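PDB 4XIJ: shikimate 5-dehydrogenase from Mycobacterium fortuitum subsp. fortuitum DSM 46621, which probably catalyses the NADP-dependent, reversible reduction of 3-dehydroshikimate to shikimate, the fourth of seven steps leading to chorismate. Local coordinates for residues A197-P202 against V219-Y224; Q92-A97 against A138-V143. All coordinates share one frame; numbering follows the deposited sequence.

Contact 1: residues A197-P202 against V219-Y224; sequences AVSTIP and VLDAIY
A197 meets V219 at the start of a parallel ladder: its carbonyl O accepts from L220 N at 2.9 Å and also lies 3.4 Å from V219 CA, a CA-H...O contact beside the stronger bond. Their side chains meet loosely on one face of the sheet, CB against V219 CG2, where helix 230-237 covers V219. V198 falls on the other face with L220. Its CG1, anti to the backbone N (chi1 -179°), comes to 4.3 Å from L220 CD2, and helix 114-122 closes over both residues. S199 N then returns the bonding to L220 O at 2.8 Å, and S199 O receives A222 N at 3.0 Å, the third rung. A222 points its side chain at the first strand, and its CB comes to 3.3 Å from the same S199 O. Strands 196-199 and 218-221 are the fourth and fifth, in chain order, of a six-stranded parallel sheet in the Rossmann-type NADP-binding half of shikimate dehydrogenases, and the ladder ends at their C-terminal edge. S199 OG, on the face of A197, gives its proton to a water, which in turn donates to D221 OD1 (2.6 Å) and I201 O. The same OD1 takes I223 N from above the carboxylate plane (58° out of it), forming an Asx turn, while OD2 bonds T229 OG1. T200 turns from the partner segment, its OG1 bonding to I132 O of the neighbouring strand. Beyond it, I201 O lies 3.6 Å from I223 CG1, and CA of P202, the N-cap of helix 203-207, packs on I223 CD1.

Contact 2: residues Q92-A97 against A138-V143; sequences QLVGSA and APAAVV
V94 and V143 touch across the interface between the substrate-binding domain of shikimate dehydrogenases and the Rossmann-type nucleotide-binding domain. V94 lies at the end of helix 89-94, and V143 on helix 138-147, whose A138 completes a GxGxxA pattern consistent with a dinucleotide-binding strand-turn-helix. V143 points at helix 89-94, whereas V94 lies alongside its partner, and the two valines approach at a slant. CG2 of V94, anti to its own carbonyl carbon, reaches V143 between the branches: V143 CG2 is 3.8 Å away, and V143 CB and CG1 are scarcely farther, so one methyl rests against the whole fork of the opposing side chain. V143 CG2 also reaches back to the main chain, lying 4.0 Å from V94 CA. The other methyl of V94 serves different partners. Placed anti to the backbone N (chi1 175°), CG1 lies over the first turn of helix 138-147, 4.0 Å from A140 N and 4.2 Å from P139 CB, with A140 CB a little beyond. V94 and P139 cross at about a right angle, and CB of the proline also lies against V94 O. No hydrogen bond joins the segments; the contact is apolar packing of branched side chains against a helix flank. V115 of helix 114-122 touches both valines, and C173 lies against L93 and V143. After V94 the chain leaves the helix at G95, whose positive phi (101°) marks the turn away. L93 approaches V143 from the position before V94, bringing CG and one methyl to the two methyls of V143: L93 CG stands 4.1 Å from V143 CG2, and L93 CD2 is 4.2 Å from V143 CG1.

The two contacts illustrate how chemistry follows place in a fold. Contact 1 lies within one sheet, its strand portion buried between covering helices and its outgoing loops more open; contact 2 is a surface contact between helices of two domains, with V143 alone buried among its touching residues. Backbone hydrogen bonds define the first and a bridging water extends it, whereas the second relies on van der Waals packing alone. They hold different elements, yet helix 114-122 borders both, and the two meet where V198 CG1 touches A141 CB at 4.2 Å, on the sheet face shared with L220. Helix 138-147 packs on the contact 1 sheet while also presenting P139, A140 and V143 to residues 93-94.

Contact 1: residues A197-P202 against V219-Y224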
loop_
_atom_site.group_PDB
_atom_site.type_symbol
_atom_site.label_atom_id
_atom_site.label_comp_id
_atom_site.label_asym_id
_atom_site.label_seq_id
_atom_site.Cartn_x
_atom_site.Cartn_y
_atom_site.Cartn_z
ATOM N N ALA A 197 10.358 4.110 10.509
ATOM C CA ALA A 197 10.801 3.625 9.183
ATOM C C ALA A 197 9.758 2.732 8.564
ATOM O O ALA A 197 9.016 2.058 9.298
ATOM C CB ALA A 197 12.145 2.852 9.247
ATOM N N VAL A 198 9.724 2.719 7.222
ATOM C CA VAL A 198 8.963 1.744 6.454
ATOM C C VAL A 198 9.979 0.934 5.689
ATOM O O VAL A 198 10.687 1.478 4.857
ATOM C CB VAL A 198 7.980 2.421 5.463
ATOM C CG1 VAL A 198 7.159 1.371 4.683
ATOM C CG2 VAL A 198 7.065 3.374 6.219
ATOM N N SER A 199 10.023 -0.362 5.929
ATOM C CA SER A 199 10.945 -1.232 5.223
ATOM C C SER A 199 10.243 -1.977 4.101
ATOM O O SER A 199 9.263 -2.710 4.335
ATOM C CB SER A 199 11.567 -2.243 6.193
ATOM O OG SER A 199 12.522 -3.010 5.489
ATOM N N THR A 200 10.678 -1.742 2.870
ATOM C CA THR A 200 10.016 -2.281 1.687
ATOM C C THR A 200 10.745 -3.469 1.063
ATOM O O THR A 200 10.287 -4.001 0.043
ATOM C CB THR A 200 9.855 -1.180 0.592
ATOM O OG1 THR A 200 11.136 -0.839 0.044
ATOM C CG2 THR A 200 9.170 0.072 1.163
ATOM N N ILE A 201 11.856 -3.890 1.671
ATOM C CA ILE A 201 12.702 -4.922 1.060
ATOM C C ILE A 201 12.454 -6.302 1.696
ATOM O O ILE A 201 11.894 -6.424 2.803
ATOM C CB ILE A 201 14.198 -4.535 1.182
ATOM C CG1 ILE A 201 14.674 -4.496 2.646
ATOM C CG2 ILE A 201 14.482 -3.179 0.471
ATOM C CD1 ILE A 201 16.192 -4.210 2.736
ATOM N N PRO A 202 12.885 -7.368 1.026
ATOM C CA PRO A 202 12.628 -8.703 1.582
ATOM C C PRO A 202 13.337 -8.923 2.925
ATOM O O PRO A 202 14.386 -8.294 3.223
ATOM C CB PRO A 202 13.191 -9.655 0.492
ATOM C CG PRO A 202 13.041 -8.870 -0.785
ATOM C CD PRO A 202 13.402 -7.444 -0.353
ATOM N N VAL A 219 8.908 0.730 13.517
ATOM C CA VAL A 219 9.225 0.226 12.188
ATOM C C VAL A 219 8.040 -0.545 11.620
ATOM O O VAL A 219 7.566 -1.501 12.254
ATOM C CB VAL A 219 10.484 -0.682 12.221
ATOM C CG1 VAL A 219 10.725 -1.267 10.821
ATOM C CG2 VAL A 219 11.688 0.157 12.712
ATOM N N LEU A 220 7.553 -0.102 10.459
ATOM C CA LEU A 220 6.578 -0.821 9.658
ATOM C C LEU A 220 7.346 -1.654 8.642
ATOM O O LEU A 220 8.039 -1.113 7.781
ATOM C CB LEU A 220 5.601 0.156 8.979
ATOM C CG LEU A 220 4.658 -0.461 7.965
ATOM C CD1 LEU A 220 3.738 -1.447 8.668
ATOM C CD2 LEU A 220 3.843 0.680 7.327
ATOM N N ASP A 221 7.253 -2.976 8.801
ATOM C CA ASP A 221 7.885 -3.909 7.901
ATOM C C ASP A 221 6.809 -4.416 6.922
ATOM O O ASP A 221 5.797 -4.967 7.348
ATOM C CB ASP A 221 8.480 -5.067 8.717
ATOM C CG ASP A 221 9.359 -5.979 7.908
ATOM O OD1 ASP A 221 9.423 -5.870 6.672
ATOM O OD2 ASP A 221 10.060 -6.792 8.537
ATOM N N ALA A 222 7.019 -4.223 5.624
ATOM C CA ALA A 222 6.074 -4.690 4.616
ATOM C C ALA A 222 5.946 -6.218 4.626
ATOM O O ALA A 222 4.927 -6.763 4.180
ATOM C CB ALA A 222 6.496 -4.215 3.234
ATOM N N ILE A 223 6.975 -6.903 5.114
ATOM C CA ILE A 223 6.949 -8.358 5.173
ATOM C C ILE A 223 6.083 -8.832 6.324
ATOM O O ILE A 223 6.059 -8.189 7.401
ATOM C CB ILE A 223 8.380 -8.910 5.320
ATOM C CG1 ILE A 223 9.261 -8.386 4.174
ATOM C CG2 ILE A 223 8.368 -10.421 5.397
ATOM C CD1 ILE A 223 8.750 -8.743 2.788
ATOM N N TYR A 224 5.364 -9.942 6.123
ATOM C CA TYR A 224 4.599 -10.491 7.245
ATOM C C TYR A 224 4.725 -11.987 7.393
ATOM O O TYR A 224 4.168 -12.565 8.332
ATOM C CB TYR A 224 3.127 -10.100 7.124
ATOM C CG TYR A 224 2.444 -10.513 5.844
ATOM C CD1 TYR A 224 1.880 -11.787 5.712
ATOM C CD2 TYR A 224 2.303 -9.619 4.786
ATOM C CE1 TYR A 224 1.213 -12.154 4.575
ATOM C CE2 TYR A 224 1.630 -9.993 3.631
ATOM C CZ TYR A 224 1.102 -11.259 3.525
ATOM O OH TYR A 224 0.421 -11.635 2.373
HETATM O O HOH W 1 11.684 -5.536 5.333
#

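Contact 2: residues Q92-A97 against A138-V143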
loop_
_atom_site.group_PDB
_atom_site.type_symbol
_atom_site.label_atom_id
_atom_site.label_comp_id
_atom_site.label_asym_id
_atom_site.label_seq_id
_atom_site.Cartn_x
_atom_site.Cartn_y
_atom_site.Cartn_z
ATOM N N GLN A 92 -2.405 10.490 -8.539
ATOM C CA GLN A 92 -1.517 11.175 -9.487
ATOM C C GLN A 92 -0.131 11.418 -8.897
ATOM O O GLN A 92 0.891 11.312 -9.619
ATOM C CB GLN A 92 -2.082 12.521 -9.933
ATOM C CG GLN A 92 -3.397 12.452 -10.646
ATOM C CD GLN A 92 -3.789 13.785 -11.307
ATOM O OE1 GLN A 92 -3.068 14.297 -12.169
ATOM N NE2 GLN A 92 -4.930 14.347 -10.891
ATOM N N LEU A 93 -0.086 11.743 -7.610
ATOM C CA LEU A 93 1.181 12.042 -6.943
ATOM C C LEU A 93 2.030 10.762 -6.789
ATOM O O LEU A 93 3.235 10.771 -7.045
ATOM C CB LEU A 93 0.876 12.710 -5.606
ATOM C CG LEU A 93 1.998 13.334 -4.811
ATOM C CD1 LEU A 93 2.820 14.400 -5.583
ATOM C CD2 LEU A 93 1.378 13.905 -3.537
ATOM N N VAL A 94 1.409 9.650 -6.372
ATOM C CA VAL A 94 2.124 8.375 -6.349
ATOM C C VAL A 94 2.579 7.994 -7.768
ATOM O O VAL A 94 3.704 7.507 -7.962
ATOM C CB VAL A 94 1.260 7.227 -5.767
ATOM C CG1 VAL A 94 2.031 5.892 -5.903
ATOM C CG2 VAL A 94 0.896 7.527 -4.323
ATOM N N GLY A 95 1.706 8.192 -8.747
ATOM C CA GLY A 95 2.049 7.841 -10.112
ATOM C C GLY A 95 1.419 6.509 -10.514
ATOM O O GLY A 95 1.725 6.000 -11.576
ATOM N N SER A 96 0.498 5.967 -9.716
ATOM C CA SER A 96 -0.106 4.679 -10.067
ATOM C C SER A 96 -1.365 4.541 -9.229
ATOM O O SER A 96 -1.533 5.251 -8.248
ATOM C CB SER A 96 0.870 3.488 -9.803
ATOM O OG SER A 96 0.958 3.257 -8.401
ATOM N N ALA A 97 -2.236 3.606 -9.611
ATOM C CA ALA A 97 -3.502 3.374 -8.919
ATOM C C ALA A 97 -3.733 1.898 -8.627
ATOM O O ALA A 97 -3.589 1.047 -9.530
ATOM C CB ALA A 97 -4.694 3.922 -9.753
ATOM N N ALA A 138 8.044 1.703 -3.077
ATOM C CA ALA A 138 8.577 2.852 -2.337
ATOM C C ALA A 138 7.806 4.175 -2.616
ATOM O O ALA A 138 7.662 4.972 -1.691
ATOM C CB ALA A 138 10.089 3.028 -2.650
ATOM N N PRO A 139 7.336 4.433 -3.865
ATOM C CA PRO A 139 6.601 5.699 -4.064
ATOM C C PRO A 139 5.394 5.855 -3.164
ATOM O O PRO A 139 5.220 6.929 -2.585
ATOM C CB PRO A 139 6.174 5.627 -5.535
ATOM C CG PRO A 139 7.369 4.828 -6.172
ATOM C CD PRO A 139 7.572 3.746 -5.150
ATOM N N ALA A 140 4.603 4.802 -2.983
ATOM C CA ALA A 140 3.469 4.935 -2.088
ATOM C C ALA A 140 3.899 5.211 -0.658
ATOM O O ALA A 140 3.206 5.961 0.075
ATOM C CB ALA A 140 2.578 3.670 -2.136
ATOM N N ALA A 141 5.006 4.573 -0.231
ATOM C CA ALA A 141 5.522 4.818 1.110
ATOM C C ALA A 141 5.932 6.305 1.267
ATOM O O ALA A 141 5.635 6.921 2.293
ATOM C CB ALA A 141 6.703 3.897 1.416
ATOM N N VAL A 142 6.602 6.883 0.268
ATOM C CA VAL A 142 7.027 8.290 0.330
ATOM C C VAL A 142 5.814 9.226 0.434
ATOM O O VAL A 142 5.777 10.106 1.299
ATOM C CB VAL A 142 7.875 8.668 -0.889
ATOM C CG1 VAL A 142 8.111 10.213 -0.955
ATOM C CG2 VAL A 142 9.238 7.918 -0.833
ATOM N N VAL A 143 4.800 9.001 -0.420
ATOM C CA VAL A 143 3.631 9.880 -0.420
ATOM C C VAL A 143 2.885 9.719 0.925
ATOM O O VAL A 143 2.504 10.714 1.507
ATOM C CB VAL A 143 2.725 9.573 -1.617
ATOM C CG1 VAL A 143 1.352 10.249 -1.503
ATOM C CG2 VAL A 143 3.419 9.988 -2.958
#